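Long-range contacts in lysine-sensitive aspartokinase 3 (Escherichia coli, PDB 2J0W), which catalyses the ATP-dependent phosphorylation of L-aspartate to 4-phospho-L-aspartate, the first step toward lysine in Escherichia coli, and is feedback-inhibited by lysine: residues Ile240-Phe245 with Gly286-Asn291; Pro224-Thr229 with Val274-Ser279; Thr309-His314 with Val349-Asp354. All coordinates share one frame; numbering follows the deposited sequence.

Contact 1 of 3, residues Ile240-Phe245 with Gly286-Asn291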
ATOM      1  N   ILE A 240       0.475  -2.546  31.130  1.00 66.69           N
ATOM      2  CA  ILE A 240       0.444  -1.144  30.736  1.00 67.41           C
ATOM      3  C   ILE A 240      -0.657  -0.456  31.514  1.00 67.35           C
ATOM      4  O   ILE A 240      -1.822  -0.565  31.162  1.00 65.93           O
ATOM      5  CB  ILE A 240       0.131  -1.012  29.250  1.00 69.37           C
ATOM      6  CG1 ILE A 240       1.232  -1.695  28.444  1.00 71.54           C
ATOM      7  CG2 ILE A 240      -0.070   0.456  28.892  1.00 68.86           C
ATOM      8  CD1 ILE A 240       0.972  -1.686  26.966  1.00 75.76           C
ATOM      9  N   ASP A 241      -0.281   0.267  32.560  1.00 71.04           N
ATOM     10  CA  ASP A 241      -1.267   0.926  33.419  1.00 72.64           C
ATOM     11  C   ASP A 241      -2.242   1.884  32.738  1.00 69.63           C
ATOM     12  O   ASP A 241      -3.399   1.991  33.153  1.00 68.91           O
ATOM     13  CB  ASP A 241      -0.560   1.638  34.576  1.00 76.95           C
ATOM     14  CG  ASP A 241       0.267   0.683  35.427  1.00 80.03           C
ATOM     15  OD1 ASP A 241      -0.293  -0.343  35.886  1.00 74.22           O
ATOM     16  OD2 ASP A 241       1.467   0.961  35.638  1.00 84.00           O
ATOM     17  N   GLU A 242      -1.801   2.593  31.706  1.00 69.41           N
ATOM     18  CA  GLU A 242      -2.717   3.513  31.038  1.00 70.11           C
ATOM     19  C   GLU A 242      -2.303   3.748  29.593  1.00 67.35           C
ATOM     20  O   GLU A 242      -1.116   3.871  29.296  1.00 65.27           O
ATOM     21  CB  GLU A 242      -2.780   4.849  31.795  1.00 71.77           C
ATOM     22  CG  GLU A 242      -3.888   5.782  31.310  1.00 83.79           C
ATOM     23  CD  GLU A 242      -3.901   7.118  32.034  1.00 94.48           C
ATOM     24  OE1 GLU A 242      -2.883   7.838  31.970  1.00 98.42           O
ATOM     25  OE2 GLU A 242      -4.929   7.444  32.664  1.00 97.90           O
ATOM     26  N   ILE A 243      -3.291   3.802  28.697  1.00 63.46           N
ATOM     27  CA  ILE A 243      -3.057   4.004  27.260  1.00 60.65           C
ATOM     28  C   ILE A 243      -4.228   4.759  26.633  1.00 60.02           C
ATOM     29  O   ILE A 243      -5.285   4.894  27.255  1.00 61.59           O
ATOM     30  CB  ILE A 243      -2.924   2.661  26.515  1.00 61.88           C
ATOM     31  CG1 ILE A 243      -2.440   2.916  25.089  1.00 64.65           C
ATOM     32  CG2 ILE A 243      -4.274   1.948  26.477  1.00 56.32           C
ATOM     33  CD1 ILE A 243      -2.084   1.678  24.322  1.00 61.95           C
ATOM     34  N   ALA A 244      -4.041   5.228  25.396  1.00 57.12           N
ATOM     35  CA  ALA A 244      -5.068   5.996  24.671  1.00 58.33           C
ATOM     36  C   ALA A 244      -5.757   5.207  23.563  1.00 58.56           C
ATOM     37  O   ALA A 244      -5.202   4.237  23.013  1.00 59.10           O
ATOM     38  CB  ALA A 244      -4.471   7.275  24.086  1.00 54.02           C
ATOM     39  N   PHE A 245      -6.968   5.660  23.235  1.00 56.40           N
ATOM     40  CA  PHE A 245      -7.821   5.054  22.210  1.00 56.80           C
ATOM     41  C   PHE A 245      -7.145   4.533  20.944  1.00 59.10           C
ATOM     42  O   PHE A 245      -7.095   3.319  20.722  1.00 60.46           O
ATOM     43  CB  PHE A 245      -8.936   6.030  21.828  1.00 49.84           C
ATOM     44  CG  PHE A 245      -9.976   6.196  22.894  1.00 52.16           C
ATOM     45  CD1 PHE A 245     -10.351   5.110  23.690  1.00 43.53           C
ATOM     46  CD2 PHE A 245     -10.621   7.416  23.072  1.00 56.75           C
ATOM     47  CE1 PHE A 245     -11.345   5.236  24.634  1.00 49.03           C
ATOM     48  CE2 PHE A 245     -11.628   7.557  24.024  1.00 55.96           C
ATOM     49  CZ  PHE A 245     -11.992   6.465  24.807  1.00 49.68           C
ATOM     50  N   GLY A 286      -5.842  -3.110  36.719  1.00 71.94           N
ATOM     51  CA  GLY A 286      -5.936  -3.228  35.279  1.00 70.58           C
ATOM     52  C   GLY A 286      -5.482  -1.987  34.539  1.00 70.54           C
ATOM     53  O   GLY A 286      -4.934  -1.055  35.130  1.00 71.16           O
ATOM     54  N   THR A 287      -5.719  -1.985  33.233  1.00 69.42           N
ATOM     55  CA  THR A 287      -5.349  -0.876  32.368  1.00 65.67           C
ATOM     56  C   THR A 287      -6.562  -0.037  32.043  1.00 63.06           C
ATOM     57  O   THR A 287      -7.638  -0.566  31.782  1.00 61.23           O
ATOM     58  CB  THR A 287      -4.794  -1.366  31.028  1.00 68.32           C
ATOM     59  OG1 THR A 287      -3.678  -2.233  31.254  1.00 73.18           O
ATOM     60  CG2 THR A 287      -4.369  -0.180  30.174  1.00 67.17           C
ATOM     61  N   LEU A 288      -6.384   1.276  32.051  1.00 63.80           N
ATOM     62  CA  LEU A 288      -7.475   2.165  31.706  1.00 64.91           C
ATOM     63  C   LEU A 288      -7.191   2.767  30.334  1.00 66.35           C
ATOM     64  O   LEU A 288      -6.092   3.255  30.059  1.00 65.38           O
ATOM     65  CB  LEU A 288      -7.630   3.268  32.742  1.00 67.56           C
ATOM     66  CG  LEU A 288      -8.724   4.267  32.352  1.00 80.00           C
ATOM     67  CD1 LEU A 288      -9.707   4.475  33.503  1.00 77.58           C
ATOM     68  CD2 LEU A 288      -8.069   5.576  31.939  1.00 84.34           C
ATOM     69  N   VAL A 289      -8.192   2.706  29.470  1.00 66.43           N
ATOM     70  CA  VAL A 289      -8.078   3.224  28.118  1.00 64.37           C
ATOM     71  C   VAL A 289      -8.863   4.517  28.061  1.00 65.21           C
ATOM     72  O   VAL A 289     -10.053   4.531  28.351  1.00 66.46           O
ATOM     73  CB  VAL A 289      -8.662   2.216  27.105  1.00 53.57           C
ATOM     74  CG1 VAL A 289      -8.589   2.779  25.701  1.00 47.73           C
ATOM     75  CG2 VAL A 289      -7.896   0.896  27.199  1.00 36.69           C
ATOM     76  N   CYS A 290      -8.201   5.604  27.692  1.00 69.56           N
ATOM     77  CA  CYS A 290      -8.876   6.899  27.620  1.00 76.87           C
ATOM     78  C   CYS A 290      -8.485   7.748  26.416  1.00 79.42           C
ATOM     79  O   CYS A 290      -7.673   7.351  25.581  1.00 78.09           O
ATOM     80  CB  CYS A 290      -8.607   7.692  28.892  1.00 78.95           C
ATOM     81  SG  CYS A 290      -6.852   7.793  29.274  1.00 87.74           S
ATOM     82  N   ASN A 291      -9.068   8.936  26.354  1.00 83.75           N
ATOM     83  CA  ASN A 291      -8.821   9.853  25.257  1.00 88.85           C
ATOM     84  C   ASN A 291      -7.342  10.062  24.942  1.00 91.35           C
ATOM     85  O   ASN A 291      -6.887   9.696  23.858  1.00 91.85           O
ATOM     86  CB  ASN A 291      -9.486  11.197  25.546  1.00 91.19           C
ATOM     87  CG  ASN A 291      -9.755  11.986  24.288  1.00 97.26           C
ATOM     88  OD1 ASN A 291     -10.305  13.087  24.338  1.00103.53           O
ATOM     89  ND2 ASN A 291      -9.371  11.426  23.144  1.00 94.62           N
TER
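Asp-241, Ile-243 and Phe-245 bond through their backbones to Leu-288 and Cys-290, joining strands 242-244 and 287-290 in parallel. Leu-288 N reaches Asp-241 O at 3.3 Å. Leu-288 O then takes Ile-243 N, Ile-243 O takes Cys-290 N at 3.0 Å, and Cys-290 O takes Phe-245 N, also at 3.0 Å. The last bond carries the ladder past Ala-244, the N-cap, into the first residue of the following helix.

The apolar contacts gather on the face of Ile-243 and Val-289, whose side chains run side by side and meet CG2 to CG2 at 3.8 Å. At the strand end the Phe-245 ring lies over backbone: Cys-290 C sits 3.8 Å above the ring centre and Asn-291 N toward the rim. Atom CD1 of the same ring meets Val-289 CG1 at 3.5 Å. An alanine at Phe-245 would probably leave a gap beside Val-289 CG1 and strip the Cys-290 to Asn-291 peptide of its aromatic cover.

On the other face, chi1 of Glu-242 (-170°) holds CG anti to the backbone N, 3.6 Å from Leu-288 O; the extended chain runs beside Leu-288, and OE2 lies 3.7 Å from Leu-288 CD2 and near Cys-290 SG.

Helix 264-270 packs on Phe-245 and Val-289, and helix 245-253 on Ile-243. Strand 274-278 bonds to the other edge of 287-290, while Ile-226 of strand 226-227 pairs with Ile-240.

Contact 2 of 3, residues Pro224-Thr229 with Val274-Ser279. With ADP (adenosine-5'-diphosphate), chain D.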
ATOM      1  N   PRO A 224      -4.953  -9.273  34.215  1.00 62.27           N
ATOM      2  CA  PRO A 224      -5.009  -7.940  34.821  1.00 61.96           C
ATOM      3  C   PRO A 224      -4.529  -6.792  33.952  1.00 64.78           C
ATOM      4  O   PRO A 224      -3.398  -6.334  34.108  1.00 65.33           O
ATOM      5  CB  PRO A 224      -4.153  -8.109  36.059  1.00 59.15           C
ATOM      6  CG  PRO A 224      -3.082  -8.994  35.561  1.00 61.65           C
ATOM      7  CD  PRO A 224      -3.846 -10.052  34.795  1.00 64.24           C
ATOM      8  N   GLY A 225      -5.397  -6.328  33.050  1.00 67.33           N
ATOM      9  CA  GLY A 225      -5.062  -5.217  32.166  1.00 68.19           C
ATOM     10  C   GLY A 225      -4.565  -5.564  30.770  1.00 67.11           C
ATOM     11  O   GLY A 225      -4.624  -6.717  30.345  1.00 72.25           O
ATOM     12  N   ILE A 226      -4.081  -4.552  30.055  1.00 63.11           N
ATOM     13  CA  ILE A 226      -3.546  -4.714  28.703  1.00 59.95           C
ATOM     14  C   ILE A 226      -2.009  -4.717  28.813  1.00 58.85           C
ATOM     15  O   ILE A 226      -1.419  -3.786  29.366  1.00 57.72           O
ATOM     16  CB  ILE A 226      -4.005  -3.535  27.789  1.00 62.24           C
ATOM     17  CG1 ILE A 226      -5.533  -3.448  27.767  1.00 59.46           C
ATOM     18  CG2 ILE A 226      -3.483  -3.716  26.368  1.00 52.03           C
ATOM     19  CD1 ILE A 226      -6.060  -2.222  27.024  1.00 52.80           C
ATOM     20  N   TYR A 227      -1.361  -5.754  28.295  1.00 55.73           N
ATOM     21  CA  TYR A 227       0.094  -5.843  28.376  1.00 58.20           C
ATOM     22  C   TYR A 227       0.799  -5.374  27.119  1.00 58.80           C
ATOM     23  O   TYR A 227       0.156  -5.042  26.136  1.00 61.82           O
ATOM     24  CB  TYR A 227       0.515  -7.279  28.679  1.00 62.82           C
ATOM     25  CG  TYR A 227       0.230  -7.690  30.097  1.00 66.84           C
ATOM     26  CD1 TYR A 227      -1.015  -7.454  30.665  1.00 63.60           C
ATOM     27  CD2 TYR A 227       1.209  -8.295  30.880  1.00 69.10           C
ATOM     28  CE1 TYR A 227      -1.284  -7.801  31.974  1.00 68.96           C
ATOM     29  CE2 TYR A 227       0.949  -8.651  32.198  1.00 66.27           C
ATOM     30  CZ  TYR A 227      -0.303  -8.398  32.737  1.00 64.84           C
ATOM     31  OH  TYR A 227      -0.582  -8.730  34.040  1.00 68.04           O
ATOM     32  N   THR A 228       2.127  -5.357  27.155  1.00 58.95           N
ATOM     33  CA  THR A 228       2.919  -4.937  26.007  1.00 62.88           C
ATOM     34  C   THR A 228       2.919  -6.002  24.914  1.00 61.28           C
ATOM     35  O   THR A 228       3.597  -5.874  23.898  1.00 59.64           O
ATOM     36  CB  THR A 228       4.375  -4.646  26.409  1.00 70.37           C
ATOM     37  OG1 THR A 228       4.951  -5.821  26.995  1.00 74.79           O
ATOM     38  CG2 THR A 228       4.427  -3.482  27.396  1.00 65.36           C
ATOM     39  N   THR A 229       2.162  -7.063  25.144  1.00 60.63           N
ATOM     40  CA  THR A 229       2.032  -8.137  24.176  1.00 60.10           C
ATOM     41  C   THR A 229       1.377  -9.314  24.882  1.00 62.22           C
ATOM     42  O   THR A 229       1.377  -9.385  26.107  1.00 61.96           O
ATOM     43  CB  THR A 229       3.391  -8.557  23.599  1.00 55.60           C
ATOM     44  OG1 THR A 229       3.190  -9.249  22.363  1.00 53.35           O
ATOM     45  CG2 THR A 229       4.108  -9.459  24.552  1.00 59.88           C
ATOM     46  N   VAL A 274     -12.454   3.024  29.023  1.00 54.29           N
ATOM     47  CA  VAL A 274     -12.672   1.593  29.231  1.00 50.98           C
ATOM     48  C   VAL A 274     -11.603   1.017  30.148  1.00 50.30           C
ATOM     49  O   VAL A 274     -10.415   1.262  29.948  1.00 52.58           O
ATOM     50  CB  VAL A 274     -12.631   0.842  27.853  1.00 51.33           C
ATOM     51  CG1 VAL A 274     -12.649  -0.663  28.052  1.00 46.80           C
ATOM     52  CG2 VAL A 274     -13.817   1.265  26.991  1.00 50.86           C
ATOM     53  N   PHE A 275     -12.035   0.260  31.154  1.00 48.92           N
ATOM     54  CA  PHE A 275     -11.109  -0.360  32.087  1.00 48.23           C
ATOM     55  C   PHE A 275     -10.936  -1.864  31.834  1.00 50.62           C
ATOM     56  O   PHE A 275     -11.911  -2.570  31.555  1.00 52.96           O
ATOM     57  CB  PHE A 275     -11.570  -0.158  33.521  1.00 51.22           C
ATOM     58  CG  PHE A 275     -10.710  -0.868  34.505  1.00 56.96           C
ATOM     59  CD1 PHE A 275      -9.419  -0.424  34.744  1.00 57.84           C
ATOM     60  CD2 PHE A 275     -11.152  -2.027  35.127  1.00 58.78           C
ATOM     61  CE1 PHE A 275      -8.572  -1.118  35.586  1.00 59.61           C
ATOM     62  CE2 PHE A 275     -10.310  -2.739  35.973  1.00 61.41           C
ATOM     63  CZ  PHE A 275      -9.013  -2.283  36.204  1.00 57.82           C
ATOM     64  N   VAL A 276      -9.707  -2.361  31.970  1.00 47.75           N
ATOM     65  CA  VAL A 276      -9.431  -3.771  31.709  1.00 49.46           C
ATOM     66  C   VAL A 276      -8.691  -4.477  32.845  1.00 48.73           C
ATOM     67  O   VAL A 276      -7.511  -4.214  33.076  1.00 41.56           O
ATOM     68  CB  VAL A 276      -8.583  -3.957  30.386  1.00 54.86           C
ATOM     69  CG1 VAL A 276      -8.450  -5.447  30.037  1.00 37.16           C
ATOM     70  CG2 VAL A 276      -9.223  -3.206  29.222  1.00 50.45           C
ATOM     71  N   GLY A 277      -9.377  -5.400  33.524  1.00 51.24           N
ATOM     72  CA  GLY A 277      -8.756  -6.125  34.618  1.00 50.39           C
ATOM     73  C   GLY A 277      -9.197  -7.571  34.746  1.00 56.26           C
ATOM     74  O   GLY A 277     -10.154  -8.005  34.093  1.00 57.11           O
ATOM     75  N   SER A 278      -8.480  -8.308  35.598  1.00 58.17           N
ATOM     76  CA  SER A 278      -8.732  -9.724  35.881  1.00 56.14           C
ATOM     77  C   SER A 278      -9.933  -9.868  36.810  1.00 57.26           C
ATOM     78  O   SER A 278     -10.089  -9.092  37.748  1.00 56.49           O
ATOM     79  CB  SER A 278      -7.492 -10.342  36.542  1.00 55.63           C
ATOM     80  OG  SER A 278      -7.658 -11.726  36.811  1.00 53.81           O
ATOM     81  N   SER A 279     -10.781 -10.858  36.547  1.00 57.37           N
ATOM     82  CA  SER A 279     -11.961 -11.077  37.376  1.00 60.36           C
ATOM     83  C   SER A 279     -11.587 -11.973  38.548  1.00 62.58           C
ATOM     84  O   SER A 279     -12.326 -12.092  39.530  1.00 60.84           O
ATOM     85  CB  SER A 279     -13.072 -11.734  36.559  1.00 60.50           C
ATOM     86  OG  SER A 279     -12.653 -13.001  36.081  1.00 71.06           O
TER
HETATM   87  PB  ADP D 820     -12.575 -12.742  27.514  1.00 54.19           P
HETATM   88  O1B ADP D 820     -12.435 -12.123  28.852  1.00 58.10           O
HETATM   89  O2B ADP D 820     -13.563 -13.883  27.512  1.00 57.23           O
HETATM   90  O3B ADP D 820     -12.958 -11.683  26.427  1.00 61.57           O
HETATM   91  PA  ADP D 820     -10.345 -13.561  25.836  1.00 48.62           P
HETATM   92  O1A ADP D 820      -9.682 -14.888  25.810  1.00 40.42           O
HETATM   93  O2A ADP D 820     -11.256 -13.255  24.690  1.00 47.24           O
HETATM   94  O3A ADP D 820     -11.152 -13.377  27.176  1.00 40.30           O
HETATM   95  O5' ADP D 820      -9.078 -12.565  25.915  1.00 49.04           O
HETATM   96  C5' ADP D 820      -8.135 -12.366  27.015  1.00 39.04           C
HETATM   97  C4' ADP D 820      -6.775 -12.817  26.513  1.00 39.60           C
HETATM   98  O4' ADP D 820      -6.233 -12.147  25.337  1.00 46.89           O
HETATM   99  C3' ADP D 820      -5.607 -12.788  27.464  1.00 48.89           C
HETATM  100  O3' ADP D 820      -5.915 -13.840  28.407  1.00 52.51           O
HETATM  101  C2' ADP D 820      -4.461 -13.060  26.513  1.00 46.84           C
HETATM  102  O2' ADP D 820      -4.319 -14.446  26.253  1.00 53.91           O
HETATM  103  C1' ADP D 820      -4.830 -12.333  25.270  1.00 50.60           C
HETATM  104  N9  ADP D 820      -4.006 -11.070  24.957  1.00 54.44           N
HETATM  105  C8  ADP D 820      -3.465 -10.884  23.734  1.00 55.18           C
HETATM  106  N7  ADP D 820      -2.780  -9.770  23.586  1.00 55.99           N
HETATM  107  C5  ADP D 820      -2.888  -9.182  24.786  1.00 52.39           C
HETATM  108  C6  ADP D 820      -2.343  -7.931  25.260  1.00 55.22           C
HETATM  109  N6  ADP D 820      -1.641  -7.125  24.542  1.00 55.44           N
HETATM  110  N1  ADP D 820      -2.653  -7.629  26.600  1.00 59.68           N
HETATM  111  C2  ADP D 820      -3.419  -8.476  27.419  1.00 57.86           C
HETATM  112  N3  ADP D 820      -3.928  -9.659  26.968  1.00 52.07           N
HETATM  113  C4  ADP D 820      -3.643  -9.966  25.679  1.00 49.01           C
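Pro-224 opens the segment by packing against Ser-278, where the loop feeding the adenine site passes strand 274-278 of the amino acid kinase fold's central sheet. Its CB lies 4.0 Å from Ser-278 CB, and its ring nitrogen is nearer still to that same carbon. The two segments run roughly opposite ways here, with no hydrogen bond across, so the junction rests on van der Waals contact.

Gly-225 comes next. With its positive phi of 97°, a CB here would be jammed against the carbonyl oxygen of Pro-224, and glycine therefore suits this turn. Val-276 CG1 packs on the Gly-225 backbone, 4.0 Å from its C.

Ile-226 supplies the main side-chain contact. Its CG1 stands anti to the carbonyl carbon (chi1 -57°), which places it 4.0 Å from Val-276 CG2; CD1 approaches the same methyl, and the two side chains cross at about a right angle. The other branch, CG2, faces adenine N1, so this isoleucine lies between Val-276 and the adenine. Its backbone N is bonded to Thr-287 OG1.

From Tyr-227 onward the segment leaves strand 274-278; Tyr-227 and Thr-229 line the ADP pocket. Tyr-227 reads the base with its backbone: adenine N6 donates to Tyr-227 O at 3.2 Å, and Tyr-227 N donates to adenine N1 at 2.8 Å, with an N-H...N angle of 165°. Thr-228 OG1 is bonded to His-444 of helix 436-448, tying the adenine end of the site to a later part of the chain. Thr-229 OG1 is bonded to Leu-302 O, and Thr-229 C lies 3.7 Å from ADP N6.

Contact 3 of 3, residues Thr309-His314 with Val349-Asp354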
ATOM      1  N   THR A 309      -3.560 -14.031   5.215  1.00 52.36           N
ATOM      2  CA  THR A 309      -3.443 -14.476   3.838  1.00 53.52           C
ATOM      3  C   THR A 309      -2.907 -13.303   3.013  1.00 53.48           C
ATOM      4  O   THR A 309      -3.393 -12.178   3.155  1.00 52.94           O
ATOM      5  CB  THR A 309      -4.820 -14.900   3.291  1.00 53.94           C
ATOM      6  OG1 THR A 309      -5.408 -15.867   4.174  1.00 56.00           O
ATOM      7  CG2 THR A 309      -4.675 -15.497   1.899  1.00 43.52           C
ATOM      8  N   LEU A 310      -1.894 -13.546   2.181  1.00 53.78           N
ATOM      9  CA  LEU A 310      -1.346 -12.476   1.340  1.00 57.47           C
ATOM     10  C   LEU A 310      -1.822 -12.630  -0.102  1.00 57.82           C
ATOM     11  O   LEU A 310      -1.345 -13.496  -0.839  1.00 58.62           O
ATOM     12  CB  LEU A 310       0.192 -12.454   1.354  1.00 54.96           C
ATOM     13  CG  LEU A 310       0.765 -11.310   0.489  1.00 47.61           C
ATOM     14  CD1 LEU A 310       0.492  -9.967   1.163  1.00 42.82           C
ATOM     15  CD2 LEU A 310       2.263 -11.500   0.265  1.00 36.48           C
ATOM     16  N   LEU A 311      -2.770 -11.781  -0.485  1.00 58.60           N
ATOM     17  CA  LEU A 311      -3.336 -11.792  -1.826  1.00 60.36           C
ATOM     18  C   LEU A 311      -2.644 -10.749  -2.693  1.00 64.10           C
ATOM     19  O   LEU A 311      -3.020  -9.573  -2.678  1.00 65.86           O
ATOM     20  CB  LEU A 311      -4.821 -11.481  -1.752  1.00 57.40           C
ATOM     21  CG  LEU A 311      -5.548 -11.511  -3.087  1.00 64.43           C
ATOM     22  CD1 LEU A 311      -5.494 -12.915  -3.682  1.00 62.66           C
ATOM     23  CD2 LEU A 311      -6.976 -11.070  -2.859  1.00 65.63           C
ATOM     24  N   THR A 312      -1.633 -11.185  -3.437  1.00 67.50           N
ATOM     25  CA  THR A 312      -0.859 -10.307  -4.316  1.00 68.32           C
ATOM     26  C   THR A 312      -1.479 -10.227  -5.718  1.00 70.84           C
ATOM     27  O   THR A 312      -1.717 -11.247  -6.367  1.00 69.89           O
ATOM     28  CB  THR A 312       0.598 -10.810  -4.431  1.00 62.56           C
ATOM     29  OG1 THR A 312       1.211 -10.813  -3.137  1.00 52.26           O
ATOM     30  CG2 THR A 312       1.398  -9.923  -5.360  1.00 65.21           C
ATOM     31  N   LEU A 313      -1.746  -9.010  -6.179  1.00 72.94           N
ATOM     32  CA  LEU A 313      -2.329  -8.826  -7.501  1.00 74.15           C
ATOM     33  C   LEU A 313      -1.423  -8.106  -8.490  1.00 77.34           C
ATOM     34  O   LEU A 313      -0.999  -6.969  -8.274  1.00 77.60           O
ATOM     35  CB  LEU A 313      -3.653  -8.077  -7.401  1.00 65.97           C
ATOM     36  CG  LEU A 313      -4.780  -8.861  -6.738  1.00 68.17           C
ATOM     37  CD1 LEU A 313      -6.068  -8.044  -6.769  1.00 48.10           C
ATOM     38  CD2 LEU A 313      -4.959 -10.189  -7.468  1.00 68.34           C
ATOM     39  N   HIS A 314      -1.123  -8.802  -9.576  1.00 81.83           N
ATOM     40  CA  HIS A 314      -0.303  -8.264 -10.649  1.00 87.01           C
ATOM     41  C   HIS A 314      -1.320  -8.066 -11.769  1.00 89.37           C
ATOM     42  O   HIS A 314      -2.348  -8.736 -11.781  1.00 91.77           O
ATOM     43  CB  HIS A 314       0.760  -9.287 -11.036  1.00 87.91           C
ATOM     44  CG  HIS A 314       1.679  -9.654  -9.912  1.00 84.94           C
ATOM     45  ND1 HIS A 314       2.697  -8.831  -9.485  1.00 88.70           N
ATOM     46  CD2 HIS A 314       1.723 -10.751  -9.120  1.00 84.67           C
ATOM     47  CE1 HIS A 314       3.332  -9.406  -8.477  1.00 87.01           C
ATOM     48  NE2 HIS A 314       2.759 -10.570  -8.236  1.00 86.61           N
ATOM     49  N   VAL A 349      -0.164  -5.110  -6.543  1.00 61.79           N
ATOM     50  CA  VAL A 349      -0.688  -4.742  -5.233  1.00 62.23           C
ATOM     51  C   VAL A 349      -0.855  -5.954  -4.309  1.00 62.85           C
ATOM     52  O   VAL A 349      -1.646  -6.850  -4.590  1.00 63.58           O
ATOM     53  CB  VAL A 349      -2.022  -3.999  -5.394  1.00 62.15           C
ATOM     54  CG1 VAL A 349      -2.859  -4.679  -6.463  1.00 62.41           C
ATOM     55  CG2 VAL A 349      -2.761  -3.952  -4.070  1.00 60.91           C
ATOM     56  N   ALA A 350      -0.094  -5.974  -3.213  1.00 63.07           N
ATOM     57  CA  ALA A 350      -0.137  -7.079  -2.246  1.00 60.23           C
ATOM     58  C   ALA A 350      -1.104  -6.777  -1.115  1.00 58.58           C
ATOM     59  O   ALA A 350      -0.903  -5.842  -0.332  1.00 55.71           O
ATOM     60  CB  ALA A 350       1.266  -7.360  -1.683  1.00 53.27           C
ATOM     61  N   LEU A 351      -2.152  -7.591  -1.036  1.00 57.74           N
ATOM     62  CA  LEU A 351      -3.190  -7.429  -0.025  1.00 58.17           C
ATOM     63  C   LEU A 351      -3.012  -8.356   1.186  1.00 55.18           C
ATOM     64  O   LEU A 351      -2.827  -9.567   1.025  1.00 53.51           O
ATOM     65  CB  LEU A 351      -4.549  -7.676  -0.681  1.00 61.74           C
ATOM     66  CG  LEU A 351      -4.915  -6.735  -1.830  1.00 58.79           C
ATOM     67  CD1 LEU A 351      -6.046  -7.327  -2.635  1.00 64.44           C
ATOM     68  CD2 LEU A 351      -5.314  -5.385  -1.275  1.00 58.99           C
ATOM     69  N   THR A 352      -3.075  -7.779   2.390  1.00 51.53           N
ATOM     70  CA  THR A 352      -2.927  -8.533   3.640  1.00 51.38           C
ATOM     71  C   THR A 352      -4.300  -8.885   4.200  1.00 51.25           C
ATOM     72  O   THR A 352      -4.980  -8.031   4.763  1.00 51.47           O
ATOM     73  CB  THR A 352      -2.153  -7.715   4.711  1.00 55.43           C
ATOM     74  OG1 THR A 352      -0.825  -7.434   4.248  1.00 59.88           O
ATOM     75  CG2 THR A 352      -2.067  -8.497   6.010  1.00 57.07           C
ATOM     76  N   LEU A 353      -4.702 -10.146   4.064  1.00 54.18           N
ATOM     77  CA  LEU A 353      -6.023 -10.573   4.528  1.00 56.14           C
ATOM     78  C   LEU A 353      -6.113 -11.335   5.847  1.00 55.29           C
ATOM     79  O   LEU A 353      -5.519 -12.405   6.023  1.00 52.71           O
ATOM     80  CB  LEU A 353      -6.709 -11.390   3.435  1.00 61.98           C
ATOM     81  CG  LEU A 353      -6.887 -10.632   2.119  1.00 62.68           C
ATOM     82  CD1 LEU A 353      -7.782 -11.434   1.167  1.00 56.05           C
ATOM     83  CD2 LEU A 353      -7.494  -9.263   2.415  1.00 59.04           C
ATOM     84  N   ASP A 354      -6.896 -10.774   6.762  1.00 54.61           N
ATOM     85  CA  ASP A 354      -7.108 -11.350   8.085  1.00 58.25           C
ATOM     86  C   ASP A 354      -8.255 -12.360   8.053  1.00 59.94           C
ATOM     87  O   ASP A 354      -9.085 -12.335   7.144  1.00 61.49           O
ATOM     88  CB  ASP A 354      -7.415 -10.221   9.077  1.00 54.75           C
ATOM     89  CG  ASP A 354      -7.657 -10.723  10.479  1.00 66.86           C
ATOM     90  OD1 ASP A 354      -6.996 -11.711  10.885  1.00 66.98           O
ATOM     91  OD2 ASP A 354      -8.499 -10.119  11.183  1.00 74.42           O
TER
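Leu-311 carries CG anti to its backbone N (chi1 -178°), whereas Leu-351 carries CG anti to its carbonyl carbon (chi1 -60°), and the two side chains come to lie side by side, pointing the same way. Leu-311 CD2 meets Leu-351 CD1 at 3.9 Å. The same CD2 is 4.1 Å from Leu-353 CD1, and Leu-351 CD1 also approaches Leu-313 CD1. Val-349 CG1 lies 3.6 Å from Leu-313 CB. With Thr-309 beside Leu-353, these residues make one buried, largely aliphatic face.

The other face holds Leu-310, Thr-312, Ala-350 and Thr-352. Leu-310 CD1 reaches Ala-350 CB at 3.9 Å, and Thr-312 OG1 touches that same methyl at 3.7 Å.

Antiparallel backbone pairing fixes this register. Thr-309 with Leu-353, Leu-311 with Leu-351 and Leu-313 with Val-349 are hydrogen-bonded pairs, each with two N-H...O bonds, such as Leu-353 N to Thr-309 O at 2.6 Å. Leu-310 with Thr-352 and Thr-312 with Ala-350 are the non-hydrogen-bonded pairs between them.

Both strands belong to the ACT-domain part of the chain, which is required for homodimerization. Val-349 and Leu-353 back onto Phe-324 and Val-339 respectively, residues of the allosteric lysine site, and Gly-421 of the second subunit rests on Ala-350. Strand 341-345 flanks 348-353 and strand 380-384 flanks 299-313, while Leu-430 of strand 426-432 packs on Leu-310 and Thr-352.

Overall arrangement
Contacts 1 and 2 belong to one mixed sheet in the kinase part of the chain, their centres 9 Å apart. Their segments alternate in sequence: 224-229 and 240-245 come first, then 274-279 and 286-291. Across the sheet, strands run 274-278, 287-290, 239-244, 226-227, so contact 1 joins the middle pair, and contact 2 brings residues 224-226 against 274-278, which is not a sheet neighbour of 226-227, beside bound ADP. Contact 3 comes later in the chain, in the separate antiparallel ACT sheet, about 33 Å from either by centres. Strand 299-313 follows 287-290 and leads from the nucleotide-binding sheet to the regulatory region, consistent with lysine binding there influencing catalysis at a distance.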